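Local coordinates for RNA-binding protein Smaug (PDB 1OXJ) that probably recognises RNA through its SAM domain, which is joined to a PHAT domain within the RNA-binding region, at residues D60-R65 / V94-K99. Sequence-based numbering, arbitrary orientation.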
loop_
_atom_site.group_PDB
_atom_site.type_symbol
_atom_site.label_atom_id
_atom_site.label_comp_id
_atom_site.label_asym_id
_atom_site.label_seq_id
_atom_site.Cartn_x
_atom_site.Cartn_y
_atom_site.Cartn_z
ATOM N N ASP A 60 -6.842 3.965 10.919
ATOM C CA ASP A 60 -8.155 3.445 10.564
ATOM C C ASP A 60 -8.155 3.077 9.087
ATOM O O ASP A 60 -8.682 2.033 8.702
ATOM C CB ASP A 60 -9.248 4.479 10.849
ATOM C CG ASP A 60 -9.444 4.719 12.329
ATOM O OD1 ASP A 60 -9.610 3.725 13.066
ATOM O OD2 ASP A 60 -9.430 5.893 12.756
ATOM N N LYS A 61 -7.543 3.922 8.259
ATOM C CA LYS A 61 -7.489 3.639 6.832
ATOM C C LYS A 61 -6.661 2.387 6.577
ATOM O O LYS A 61 -6.907 1.661 5.617
ATOM C CB LYS A 61 -6.906 4.827 6.056
ATOM C CG LYS A 61 -7.818 6.040 6.059
ATOM C CD LYS A 61 -7.372 7.102 5.066
ATOM C CE LYS A 61 -8.315 8.294 5.108
ATOM N NZ LYS A 61 -7.945 9.328 4.106
ATOM N N LEU A 62 -5.673 2.136 7.433
ATOM C CA LEU A 62 -4.852 0.940 7.285
ATOM C C LEU A 62 -5.766 -0.264 7.426
ATOM O O LEU A 62 -5.657 -1.240 6.679
ATOM C CB LEU A 62 -3.762 0.873 8.368
ATOM C CG LEU A 62 -2.545 1.789 8.217
ATOM C CD1 LEU A 62 -1.476 1.411 9.267
ATOM C CD2 LEU A 62 -1.973 1.634 6.803
ATOM N N LYS A 63 -6.691 -0.184 8.376
ATOM C CA LYS A 63 -7.612 -1.288 8.616
ATOM C C LYS A 63 -8.557 -1.530 7.450
ATOM O O LYS A 63 -9.091 -2.626 7.304
ATOM C CB LYS A 63 -8.429 -1.047 9.891
ATOM C CG LYS A 63 -7.615 -0.882 11.165
ATOM C CD LYS A 63 -8.546 -0.820 12.373
ATOM C CE LYS A 63 -7.921 -0.095 13.550
ATOM N NZ LYS A 63 -7.823 1.381 13.312
ATOM N N GLU A 64 -8.753 -0.519 6.611
ATOM C CA GLU A 64 -9.644 -0.652 5.457
ATOM C C GLU A 64 -8.958 -1.163 4.190
ATOM O O GLU A 64 -9.616 -1.465 3.197
ATOM C CB GLU A 64 -10.313 0.686 5.151
ATOM C CG GLU A 64 -11.383 1.091 6.153
ATOM C CD GLU A 64 -12.401 -0.014 6.387
ATOM O OE1 GLU A 64 -12.977 -0.522 5.399
ATOM O OE2 GLU A 64 -12.624 -0.376 7.563
ATOM N N ARG A 65 -7.636 -1.281 4.227
ATOM C CA ARG A 65 -6.902 -1.737 3.059
ATOM C C ARG A 65 -7.468 -2.976 2.367
ATOM O O ARG A 65 -7.649 -2.975 1.147
ATOM C CB ARG A 65 -5.436 -1.966 3.419
ATOM C CG ARG A 65 -4.648 -0.677 3.602
ATOM C CD ARG A 65 -3.245 -0.969 4.072
ATOM N NE ARG A 65 -3.246 -1.675 5.360
ATOM C CZ ARG A 65 -2.148 -2.131 5.946
ATOM N NH1 ARG A 65 -0.971 -1.948 5.359
ATOM N NH2 ARG A 65 -2.223 -2.783 7.103
ATOM N N VAL A 94 0.690 1.561 -1.149
ATOM C CA VAL A 94 2.028 1.042 -1.426
ATOM C C VAL A 94 3.104 1.304 -0.365
ATOM O O VAL A 94 3.999 0.472 -0.170
ATOM C CB VAL A 94 2.526 1.537 -2.796
ATOM C CG1 VAL A 94 2.811 3.040 -2.748
ATOM C CG2 VAL A 94 3.742 0.722 -3.226
ATOM N N LEU A 95 3.006 2.426 0.340
ATOM C CA LEU A 95 3.996 2.759 1.370
ATOM C C LEU A 95 3.597 2.346 2.779
ATOM O O LEU A 95 4.380 2.510 3.719
ATOM C CB LEU A 95 4.281 4.262 1.370
ATOM C CG LEU A 95 4.762 4.856 0.046
ATOM C CD1 LEU A 95 5.090 6.329 0.240
ATOM C CD2 LEU A 95 5.979 4.095 -0.455
ATOM N N THR A 96 2.383 1.828 2.940
ATOM C CA THR A 96 1.918 1.411 4.268
ATOM C C THR A 96 2.598 0.140 4.767
ATOM O O THR A 96 3.031 -0.696 3.976
ATOM C CB THR A 96 0.390 1.163 4.281
ATOM O OG1 THR A 96 0.076 0.043 3.441
ATOM C CG2 THR A 96 -0.351 2.389 3.781
ATOM N N PRO A 97 2.690 -0.025 6.100
ATOM C CA PRO A 97 3.313 -1.202 6.709
ATOM C C PRO A 97 2.544 -2.458 6.334
ATOM O O PRO A 97 1.336 -2.555 6.577
ATOM C CB PRO A 97 3.227 -0.912 8.209
ATOM C CG PRO A 97 3.213 0.591 8.276
ATOM C CD PRO A 97 2.317 0.970 7.122
ATOM N N MET A 98 3.242 -3.409 5.722
ATOM C CA MET A 98 2.635 -4.662 5.309
ATOM C C MET A 98 3.455 -5.841 5.804
ATOM O O MET A 98 4.678 -5.856 5.694
ATOM C CB MET A 98 2.532 -4.746 3.779
ATOM C CG MET A 98 1.579 -3.745 3.129
ATOM S SD MET A 98 1.396 -4.057 1.315
ATOM C CE MET A 98 1.799 -2.441 0.641
ATOM N N LYS A 99 2.767 -6.830 6.353
ATOM C CA LYS A 99 3.429 -8.028 6.836
ATOM C C LYS A 99 3.842 -8.864 5.637
ATOM O O LYS A 99 3.341 -8.671 4.530
ATOM C CB LYS A 99 2.475 -8.845 7.703
ATOM C CG LYS A 99 1.961 -8.112 8.932
ATOM C CD LYS A 99 1.169 -9.041 9.839
ATOM C CE LYS A 99 2.087 -9.977 10.609
ATOM N NZ LYS A 99 1.337 -10.778 11.620
#
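A bend at chi3 (-60°) in Arg-65, whose CG lies anti to its carbonyl carbon, sets NE toward its own helix while NH1 reaches Thr-96 and Pro-97. NE donates to Leu-62 O at 2.8 Å, an oxygen that also accepts from Arg-65 N, and this bond helps fix the rotation of the guanidinium. NH1 then grips the loop twice. Its nearly straight bond to Pro-97 O (2.7 Å, 169°) has the oxygen in the guanidinium plane, although the donor itself stands above the carbonyl plane. The second, more bent bond runs from NH1 to Thr-96 OG1 at 3.0 Å; that hydroxyl is also hydrogen-bonded to Ile-93 O within the loop. Leu-62 CD2 lies over one face of the guanidinium, offset toward its rim, and presses tightly on Thr-96 CB at 3.5 Å, with Pro-97 CD farther off. An alanine in place of Arg-65 would probably leave the buried Pro-97 O without its charged donor and open a gap beside Thr-96. Trp-13 of helix 10-16 packs against Leu-62, Thr-96 and Pro-97, extending the apolar side. The whole illustrates how an arginine can bridge a carbonyl of its own helix to a carbonyl and a hydroxyl of an irregular loop: here long helix 49-77, which runs from the SAM into the PHAT part of the chain, meets the loop after helix 83-91 at their buried junction.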